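Local structure of Exo-poly-alpha-D-galacturonosidase (Thermotoga maritima, 3JUR) at residues D[267-272]-D[301-306]; D[328-333]-D[358-363]; D[337-342]-D[370-375]. The protein probably hydrolyses the polygalacturonate backbone of pectin from the chain ends, as an exopolygalacturonase of glycoside hydrolase family 28. All coordinates share one frame; numbering follows the deposited sequence.

Contact 1: D[267-272]-D[301-306]; sequences SGRDAD and IGSEMS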
loop_
_atom_site.group_PDB
_atom_site.type_symbol
_atom_site.label_atom_id
_atom_site.label_comp_id
_atom_site.label_asym_id
_atom_site.label_seq_id
_atom_site.Cartn_x
_atom_site.Cartn_y
_atom_site.Cartn_z
ATOM N N SER D 267 -39.766 4.374 -8.220
ATOM C CA SER D 267 -40.849 5.344 -7.982
ATOM C C SER D 267 -41.510 5.842 -9.275
ATOM O O SER D 267 -41.901 7.015 -9.386
ATOM C CB SER D 267 -40.360 6.534 -7.141
ATOM O OG SER D 267 -39.305 7.221 -7.786
ATOM N N GLY D 268 -41.648 4.945 -10.246
ATOM C CA GLY D 268 -42.314 5.277 -11.502
ATOM C C GLY D 268 -41.367 5.757 -12.587
ATOM O O GLY D 268 -40.256 6.221 -12.315
ATOM N N ARG D 269 -41.833 5.657 -13.824
ATOM C CA ARG D 269 -41.021 5.941 -14.995
ATOM C C ARG D 269 -41.588 7.130 -15.766
ATOM O O ARG D 269 -42.791 7.198 -16.025
ATOM C CB ARG D 269 -40.979 4.696 -15.885
ATOM C CG ARG D 269 -40.227 4.848 -17.199
ATOM C CD ARG D 269 -40.424 3.618 -18.078
ATOM N NE ARG D 269 -39.704 2.455 -17.558
ATOM C CZ ARG D 269 -38.615 1.928 -18.115
ATOM N NH1 ARG D 269 -38.024 0.873 -17.560
ATOM N NH2 ARG D 269 -38.111 2.453 -19.226
ATOM N N ASP D 270 -40.708 8.063 -16.121
ATOM C CA ASP D 270 -41.028 9.174 -17.025
ATOM C C ASP D 270 -42.322 9.917 -16.647
ATOM O O ASP D 270 -42.585 10.125 -15.459
ATOM C CB ASP D 270 -41.023 8.690 -18.487
ATOM C CG ASP D 270 -39.696 8.030 -18.890
ATOM O OD1 ASP D 270 -38.677 8.207 -18.187
ATOM O OD2 ASP D 270 -39.667 7.325 -19.919
ATOM N N ALA D 271 -43.120 10.308 -17.640
ATOM C CA ALA D 271 -44.329 11.102 -17.401
ATOM C C ALA D 271 -45.247 10.541 -16.304
ATOM O O ALA D 271 -45.719 11.295 -15.453
ATOM C CB ALA D 271 -45.105 11.324 -18.698
ATOM N N ASP D 272 -45.473 9.227 -16.320
ATOM C CA ASP D 272 -46.346 8.568 -15.337
ATOM C C ASP D 272 -45.788 8.699 -13.917
ATOM O O ASP D 272 -46.537 8.935 -12.967
ATOM C CB ASP D 272 -46.541 7.093 -15.688
ATOM C CG ASP D 272 -47.921 6.582 -15.331
ATOM O OD1 ASP D 272 -48.909 7.110 -15.875
ATOM O OD2 ASP D 272 -48.022 5.642 -14.518
ATOM N N ILE D 301 -30.771 1.465 -7.144
ATOM C CA ILE D 301 -31.755 2.543 -7.243
ATOM C C ILE D 301 -32.024 2.797 -8.732
ATOM O O ILE D 301 -31.080 2.937 -9.519
ATOM C CB ILE D 301 -31.301 3.877 -6.544
ATOM C CG1 ILE D 301 -30.582 3.650 -5.198
ATOM C CG2 ILE D 301 -32.488 4.827 -6.386
ATOM C CD1 ILE D 301 -31.438 3.083 -4.077
ATOM N N GLY D 302 -33.304 2.826 -9.116
ATOM C CA GLY D 302 -33.703 3.090 -10.503
ATOM C C GLY D 302 -33.917 1.836 -11.340
ATOM O O GLY D 302 -33.904 0.727 -10.807
ATOM N N SER D 303 -34.090 1.982 -12.655
ATOM C CA SER D 303 -33.999 3.266 -13.363
ATOM C C SER D 303 -35.292 4.074 -13.287
ATOM O O SER D 303 -35.319 5.256 -13.631
ATOM C CB SER D 303 -33.661 3.029 -14.829
ATOM O OG SER D 303 -34.797 2.540 -15.531
ATOM N N GLU D 304 -36.367 3.419 -12.859
ATOM C CA GLU D 304 -37.650 4.085 -12.727
ATOM C C GLU D 304 -37.669 4.827 -11.393
ATOM O O GLU D 304 -38.208 4.338 -10.411
ATOM C CB GLU D 304 -38.800 3.082 -12.827
ATOM C CG GLU D 304 -38.790 2.237 -14.111
ATOM C CD GLU D 304 -38.131 0.871 -13.939
ATOM O OE1 GLU D 304 -37.194 0.733 -13.121
ATOM O OE2 GLU D 304 -38.556 -0.076 -14.627
ATOM N N MET D 305 -37.066 6.012 -11.373
ATOM C CA MET D 305 -36.973 6.807 -10.155
ATOM C C MET D 305 -37.517 8.225 -10.375
ATOM O O MET D 305 -37.138 9.164 -9.666
ATOM C CB MET D 305 -35.524 6.830 -9.626
ATOM C CG MET D 305 -34.436 6.986 -10.701
ATOM S SD MET D 305 -34.718 8.375 -11.821
ATOM C CE MET D 305 -34.041 9.708 -10.839
ATOM N N SER D 306 -38.419 8.363 -11.349
ATOM C CA SER D 306 -38.954 9.671 -11.753
ATOM C C SER D 306 -39.736 10.389 -10.648
ATOM O O SER D 306 -39.911 11.603 -10.699
ATOM C CB SER D 306 -39.835 9.526 -12.997
ATOM O OG SER D 306 -39.079 9.036 -14.093
#
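Arg269 and Glu304 carry the side-chain part of this buried contact. Their chains cross obliquely. The CB of Arg269 packs on CG of Glu304 at 3.7 Å, and the tips form a salt bridge, with NH1 of Arg269 3.1 Å from OE2 of Glu304. OE2 lies close to the guanidinium plane. The two planes stand 83° apart, and the N-H reaches OE2 from above the carboxylate plane. CG of Arg269 is anti to the backbone N (chi1 177°), and bends at its chi3 and at chi2 of Glu304 bring the two tips together. Both charged groups have second partners: Glu304 OE1 pairs with Lys266, and Arg269 NE bonds to the carbonyl of Glu106.

The backbones meet beside this pair. Ser267 N donates to Glu304 O at 2.7 Å, in the carbonyl plane. Ser306 N donates to Gly268 O at 3.0 Å. Ser306 OG accepts a weak, bent bond from Asp270 N at 2.8 Å, where the chain leads into helix 270-276. This hydroxyl is also bonded to the carbonyl of Arg334, whose guanidinium pairs with Asp270. Ser267 OG sits 3.3 Å from Met305 C and is bonded to Gly308 O.

The 301-306 loop is shaped by a cis peptide bond before Ser303 and an inverse gamma turn centred on Glu304. Gly268 has a positive phi of 93°, where a CB would collide with the preceding carbonyl. The two segments follow neighbouring parallel strands, 263-265 and 299-301, and join the loops of successive coils in a right-handed parallel beta-helix, the fold of family 28.

Contact 2: D[328-333]-D[358-363]; sequences LKTNSR and INLRYD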
loop_
_atom_site.group_PDB
_atom_site.type_symbol
_atom_site.label_atom_id
_atom_site.label_comp_id
_atom_site.label_asym_id
_atom_site.label_seq_id
_atom_site.Cartn_x
_atom_site.Cartn_y
_atom_site.Cartn_z
ATOM N N LEU D 328 -26.746 2.804 -9.071
ATOM C CA LEU D 328 -27.736 3.852 -9.348
ATOM C C LEU D 328 -27.877 4.050 -10.866
ATOM O O LEU D 328 -26.883 4.270 -11.567
ATOM C CB LEU D 328 -27.380 5.170 -8.638
ATOM C CG LEU D 328 -27.618 5.293 -7.119
ATOM C CD1 LEU D 328 -26.722 4.369 -6.298
ATOM C CD2 LEU D 328 -27.435 6.723 -6.651
ATOM N N LYS D 329 -29.114 3.933 -11.361
ATOM C CA LYS D 329 -29.417 4.025 -12.796
ATOM C C LYS D 329 -30.483 5.079 -13.057
ATOM O O LYS D 329 -31.526 5.091 -12.399
ATOM C CB LYS D 329 -29.994 2.710 -13.340
ATOM C CG LYS D 329 -29.391 1.437 -12.827
ATOM C CD LYS D 329 -30.019 0.229 -13.513
ATOM C CE LYS D 329 -31.272 -0.251 -12.784
ATOM N NZ LYS D 329 -31.704 -1.594 -13.281
ATOM N N THR D 330 -30.238 5.929 -14.051
ATOM C CA THR D 330 -31.205 6.927 -14.496
ATOM C C THR D 330 -30.773 7.467 -15.861
ATOM O O THR D 330 -29.715 7.092 -16.372
ATOM C CB THR D 330 -31.345 8.086 -13.481
ATOM O OG1 THR D 330 -32.396 8.973 -13.892
ATOM C CG2 THR D 330 -30.019 8.862 -13.351
ATOM N N ASN D 331 -31.598 8.329 -16.452
ATOM C CA ASN D 331 -31.243 9.050 -17.673
ATOM C C ASN D 331 -32.057 10.340 -17.791
ATOM O O ASN D 331 -32.891 10.623 -16.927
ATOM C CB ASN D 331 -31.409 8.165 -18.917
ATOM C CG ASN D 331 -32.840 7.664 -19.105
ATOM O OD1 ASN D 331 -33.807 8.376 -18.826
ATOM N ND2 ASN D 331 -32.973 6.440 -19.595
ATOM N N SER D 332 -31.825 11.114 -18.854
ATOM C CA SER D 332 -32.493 12.411 -19.008
ATOM C C SER D 332 -33.951 12.352 -19.515
ATOM O O SER D 332 -34.560 13.395 -19.760
ATOM C CB SER D 332 -31.640 13.384 -19.840
ATOM O OG SER D 332 -31.339 12.855 -21.120
ATOM N N ARG D 333 -34.510 11.152 -19.666
ATOM C CA ARG D 333 -35.963 11.018 -19.857
ATOM C C ARG D 333 -36.678 10.956 -18.504
ATOM O O ARG D 333 -37.885 11.176 -18.443
ATOM C CB ARG D 333 -36.345 9.761 -20.660
ATOM C CG ARG D 333 -35.360 9.321 -21.722
ATOM C CD ARG D 333 -35.876 9.546 -23.120
ATOM N NE ARG D 333 -36.746 8.466 -23.570
ATOM C CZ ARG D 333 -36.819 8.031 -24.828
ATOM N NH1 ARG D 333 -36.053 8.561 -25.773
ATOM N NH2 ARG D 333 -37.655 7.047 -25.137
ATOM N N ILE D 358 -22.614 4.279 -10.783
ATOM C CA ILE D 358 -23.600 5.350 -10.936
ATOM C C ILE D 358 -23.626 5.747 -12.400
ATOM O O ILE D 358 -22.601 6.154 -12.964
ATOM C CB ILE D 358 -23.319 6.572 -10.029
ATOM C CG1 ILE D 358 -23.196 6.130 -8.566
ATOM C CG2 ILE D 358 -24.434 7.633 -10.190
ATOM C CD1 ILE D 358 -22.855 7.255 -7.600
ATOM N N ASN D 359 -24.792 5.588 -13.018
ATOM C CA ASN D 359 -24.942 5.764 -14.463
ATOM C C ASN D 359 -26.126 6.667 -14.808
ATOM O O ASN D 359 -27.283 6.349 -14.469
ATOM C CB ASN D 359 -25.098 4.394 -15.136
ATOM C CG ASN D 359 -25.134 4.481 -16.654
ATOM O OD1 ASN D 359 -24.786 5.510 -17.246
ATOM N ND2 ASN D 359 -25.561 3.395 -17.294
ATOM N N LEU D 360 -25.839 7.791 -15.469
ATOM C CA LEU D 360 -26.902 8.707 -15.884
ATOM C C LEU D 360 -27.206 8.591 -17.377
ATOM O O LEU D 360 -27.863 9.464 -17.948
ATOM C CB LEU D 360 -26.588 10.158 -15.496
ATOM C CG LEU D 360 -26.948 10.627 -14.086
ATOM C CD1 LEU D 360 -26.131 9.914 -13.005
ATOM C CD2 LEU D 360 -26.786 12.144 -13.986
ATOM N N ARG D 361 -26.743 7.500 -17.987
ATOM C CA ARG D 361 -26.961 7.231 -19.411
ATOM C C ARG D 361 -27.671 5.896 -19.638
ATOM O O ARG D 361 -27.434 5.228 -20.643
ATOM C CB ARG D 361 -25.634 7.222 -20.168
ATOM C CG ARG D 361 -24.922 8.549 -20.203
ATOM C CD ARG D 361 -23.449 8.326 -20.422
ATOM N NE ARG D 361 -22.655 9.344 -19.741
ATOM C CZ ARG D 361 -21.327 9.399 -19.754
ATOM N NH1 ARG D 361 -20.624 8.484 -20.416
ATOM N NH2 ARG D 361 -20.701 10.376 -19.105
ATOM N N TYR D 362 -28.537 5.520 -18.705
ATOM C CA TYR D 362 -29.261 4.255 -18.764
ATOM C C TYR D 362 -30.036 4.057 -20.072
ATOM O O TYR D 362 -30.787 4.945 -20.490
ATOM C CB TYR D 362 -30.213 4.146 -17.577
ATOM C CG TYR D 362 -30.877 2.805 -17.481
ATOM C CD1 TYR D 362 -30.172 1.694 -17.013
ATOM C CD2 TYR D 362 -32.204 2.634 -17.872
ATOM C CE1 TYR D 362 -30.768 0.453 -16.934
ATOM C CE2 TYR D 362 -32.814 1.390 -17.786
ATOM C CZ TYR D 362 -32.088 0.309 -17.311
ATOM O OH TYR D 362 -32.677 -0.925 -17.219
ATOM N N ASP D 363 -29.850 2.888 -20.690
ATOM C CA ASP D 363 -30.438 2.523 -22.006
ATOM C C ASP D 363 -30.045 3.457 -23.162
ATOM O O ASP D 363 -30.633 3.388 -24.243
ATOM C CB ASP D 363 -31.976 2.395 -21.944
ATOM C CG ASP D 363 -32.452 1.070 -21.342
ATOM O OD1 ASP D 363 -31.620 0.200 -21.017
ATOM O OD2 ASP D 363 -33.681 0.896 -21.195
HETATM O O HOH W 1 -34.575 -0.261 -14.630
HETATM O O HOH W 2 -30.925 -2.758 -16.142
HETATM O O HOH W 3 -29.099 10.703 -20.143
#
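The Tyr362 ring has Asp363 OD1 over one face, 3.6 Å above the plane and offset toward the rim. Water 2 lies in plane at its edge, bonded to OH. Asn331 ND2 is also at the edge. Lys329 runs alongside the ring in the same direction, with its CD 3.5 Å from Tyr362 CE1. Its chain bends at chi3, and NZ shares water 2 and, weakly, water 1 with the tyrosine hydroxyl. The ammonium also makes a salt bridge to Asp261, which probably favours its charged form.

The Asn331 amide is held at both ends. ND2 donates a nearly straight bond to Tyr362 O at 2.8 Å (170°), in the amide plane but above the carbonyl plane. OD1 accepts from Arg333 N, forming an Asx turn. CG of Asn331 sits between the backbone N and the carbonyl carbon (chi1 60°), which lets the amide reach both partners. A second Asx turn, in which Asn359 OD1 accepts from Arg361 N, bends the other segment.

Parallel strand bonds come first in each segment: Asn359 N to Leu328 O at 2.9 Å, then Thr330 N to Asn359 O at 3.0 Å. Tyr362 N then donates to Thr330 O at 3.0 Å. Beyond the strands, water 3 joins Ser332 N to Leu360 O. The methyl CG2 of Thr330 rests 3.6 Å from Leu360 CG.

Leu328 and Lys329 probably belong to the family 28 Arg-Ile-Lys signature, with Leu in place of Ile, so Lys329 probably borders the active-site cleft. Strands 327-329 and 357-359 pair between strands 299-301 and 388-393. Leu328 and Ile358 point inward, onto strand 372-379.

Contact 3: D[337-342]-D[370-375]; sequences YMENIF and LPVVRS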
loop_
_atom_site.group_PDB
_atom_site.type_symbol
_atom_site.label_atom_id
_atom_site.label_comp_id
_atom_site.label_asym_id
_atom_site.label_seq_id
_atom_site.Cartn_x
_atom_site.Cartn_y
_atom_site.Cartn_z
ATOM N N TYR D 337 -35.116 12.468 -8.830
ATOM C CA TYR D 337 -33.863 12.532 -8.079
ATOM C C TYR D 337 -33.512 11.195 -7.425
ATOM O O TYR D 337 -34.377 10.341 -7.221
ATOM C CB TYR D 337 -33.914 13.647 -7.016
ATOM C CG TYR D 337 -35.055 13.512 -6.028
ATOM C CD1 TYR D 337 -34.925 12.707 -4.890
ATOM C CD2 TYR D 337 -36.267 14.180 -6.233
ATOM C CE1 TYR D 337 -35.969 12.572 -3.980
ATOM C CE2 TYR D 337 -37.324 14.046 -5.324
ATOM C CZ TYR D 337 -37.158 13.238 -4.198
ATOM O OH TYR D 337 -38.182 13.090 -3.291
ATOM N N MET D 338 -32.227 11.021 -7.133
ATOM C CA MET D 338 -31.735 10.000 -6.217
ATOM C C MET D 338 -30.770 10.726 -5.304
ATOM O O MET D 338 -29.809 11.344 -5.775
ATOM C CB MET D 338 -31.028 8.855 -6.966
ATOM C CG MET D 338 -31.930 8.118 -7.952
ATOM S SD MET D 338 -31.125 6.768 -8.830
ATOM C CE MET D 338 -30.119 7.678 -9.990
ATOM N N GLU D 339 -31.045 10.699 -4.002
ATOM C CA GLU D 339 -30.234 11.449 -3.040
ATOM C C GLU D 339 -30.351 10.919 -1.617
ATOM O O GLU D 339 -31.363 10.318 -1.259
ATOM C CB GLU D 339 -30.569 12.947 -3.075
ATOM C CG GLU D 339 -31.977 13.309 -2.659
ATOM C CD GLU D 339 -32.204 14.813 -2.642
ATOM O OE1 GLU D 339 -31.544 15.531 -3.426
ATOM O OE2 GLU D 339 -33.051 15.279 -1.849
ATOM N N ASN D 340 -29.316 11.167 -0.816
ATOM C CA ASN D 340 -29.238 10.656 0.545
ATOM C C ASN D 340 -29.370 9.137 0.566
ATOM O O ASN D 340 -30.290 8.580 1.187
ATOM C CB ASN D 340 -30.278 11.328 1.456
ATOM C CG ASN D 340 -29.712 12.504 2.227
ATOM O OD1 ASN D 340 -28.548 12.875 2.062
ATOM N ND2 ASN D 340 -30.531 13.084 3.100
ATOM N N ILE D 341 -28.467 8.481 -0.159
ATOM C CA ILE D 341 -28.397 7.029 -0.209
ATOM C C ILE D 341 -27.164 6.625 0.597
ATOM O O ILE D 341 -26.051 7.107 0.331
ATOM C CB ILE D 341 -28.293 6.492 -1.679
ATOM C CG1 ILE D 341 -29.312 7.176 -2.605
ATOM C CG2 ILE D 341 -28.447 4.950 -1.718
ATOM C CD1 ILE D 341 -30.802 6.944 -2.246
ATOM N N PHE D 342 -27.371 5.760 1.588
ATOM C CA PHE D 342 -26.325 5.386 2.527
ATOM C C PHE D 342 -26.044 3.897 2.458
ATOM O O PHE D 342 -26.917 3.083 2.742
ATOM C CB PHE D 342 -26.721 5.785 3.959
ATOM C CG PHE D 342 -26.868 7.261 4.151
ATOM C CD1 PHE D 342 -25.814 8.017 4.639
ATOM C CD2 PHE D 342 -28.060 7.898 3.826
ATOM C CE1 PHE D 342 -25.945 9.389 4.817
ATOM C CE2 PHE D 342 -28.199 9.277 3.988
ATOM C CZ PHE D 342 -27.145 10.021 4.485
ATOM N N LEU D 370 -33.545 16.290 -16.725
ATOM C CA LEU D 370 -32.258 15.953 -16.122
ATOM C C LEU D 370 -32.435 15.504 -14.666
ATOM O O LEU D 370 -33.017 16.229 -13.863
ATOM C CB LEU D 370 -31.278 17.134 -16.226
ATOM C CG LEU D 370 -30.844 17.608 -17.623
ATOM C CD1 LEU D 370 -30.285 19.032 -17.587
ATOM C CD2 LEU D 370 -29.847 16.644 -18.277
ATOM N N PRO D 371 -31.960 14.291 -14.332
ATOM C CA PRO D 371 -32.121 13.773 -12.969
ATOM C C PRO D 371 -31.126 14.382 -11.983
ATOM O O PRO D 371 -29.969 14.633 -12.333
ATOM C CB PRO D 371 -31.868 12.271 -13.129
ATOM C CG PRO D 371 -31.019 12.148 -14.338
ATOM C CD PRO D 371 -31.317 13.311 -15.232
ATOM N N VAL D 372 -31.582 14.623 -10.760
ATOM C CA VAL D 372 -30.699 15.103 -9.709
ATOM C C VAL D 372 -30.101 13.871 -9.036
ATOM O O VAL D 372 -30.833 13.063 -8.472
ATOM C CB VAL D 372 -31.457 15.982 -8.674
ATOM C CG1 VAL D 372 -30.514 16.427 -7.553
ATOM C CG2 VAL D 372 -32.103 17.198 -9.352
ATOM N N VAL D 373 -28.781 13.708 -9.135
ATOM C CA VAL D 373 -28.093 12.569 -8.507
ATOM C C VAL D 373 -26.976 13.112 -7.627
ATOM O O VAL D 373 -25.945 13.595 -8.126
ATOM C CB VAL D 373 -27.539 11.543 -9.545
ATOM C CG1 VAL D 373 -26.915 10.340 -8.844
ATOM C CG2 VAL D 373 -28.652 11.067 -10.497
ATOM N N ARG D 374 -27.207 13.066 -6.314
ATOM C CA ARG D 374 -26.272 13.625 -5.331
ATOM C C ARG D 374 -26.356 12.970 -3.953
ATOM O O ARG D 374 -27.315 12.246 -3.652
ATOM C CB ARG D 374 -26.429 15.147 -5.214
ATOM C CG ARG D 374 -27.820 15.662 -5.519
ATOM C CD ARG D 374 -28.628 16.071 -4.304
ATOM N NE ARG D 374 -28.459 17.489 -3.994
ATOM C CZ ARG D 374 -29.430 18.314 -3.608
ATOM N NH1 ARG D 374 -30.682 17.892 -3.484
ATOM N NH2 ARG D 374 -29.149 19.581 -3.350
ATOM N N SER D 375 -25.338 13.224 -3.132
ATOM C CA SER D 375 -25.302 12.791 -1.728
ATOM C C SER D 375 -25.445 11.283 -1.549
ATOM O O SER D 375 -26.417 10.793 -0.958
ATOM C CB SER D 375 -26.345 13.556 -0.908
ATOM O OG SER D 375 -26.099 14.940 -1.039
#
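This is a parallel strand pairing between consecutive coils of the right-handed beta-helix. Strands 337-342 and 372-375 run 6° apart, with their axes 4.7 Å from each other. Met338 N donates to Val372 O at 2.8 Å, and Arg374 N to Met338 O at 3.2 Å, both nearly along the C=O axis. Asn340 and Ser375 both take left-handed backbone angles with positive phi, so the two strands kink at matching positions. Past the kink, Ile341 N donates to Ser375 O at 3.2 Å.

Side chains pair in register on both faces. Met338 and Val373 lie side by side on the inner face, with CE of Met338 3.7 Å from CG2 of Val373. On the outer face CB of Tyr337 packs on CB of Val372, while its ring turns away. Asn340 ND2 is hydrogen-bonded to Asn311 OD1 one coil back, and Ser375 OG to Asp402 one coil on.

Glu339 and Arg374 run side by side on the same outer face as Tyr337. Arg374 bends at chi2 and chi3 to bring its guanidinium edge round to the acid. Glu339 OE1 meets NH1 of Arg374 through its syn lone pair at 2.5 Å, a very short salt bridge. An alanine in place of Glu339 would remove the carboxylate and would probably leave the Arg374 guanidinium less firmly held. The carboxylate and guanidinium planes are 40° apart.

Overall arrangement
The three contacts lie on one side of the chain's centre, with about 11 to 13 Å between their centres. Contact 1 closes before the others open, while the segments of contacts 2 and 3 alternate along the chain. Contacts 1 and 2 are neighbours across the sheet that includes strands 299-301 and 327-329, where Ile301 O lies 2.9 Å from Lys329 N, probably hydrogen-bonded. Contact 3 belongs to another face of the beta-helix, and the core joins it to both. Met338 SD is 3.4 Å from Ile301 CG2, and Met338 CE is 3.6 Å from Thr330 CG2. Near the probable cleft, Ser303 OG of contact 1 is 3.2 Å from Tyr362 CE2 of contact 2.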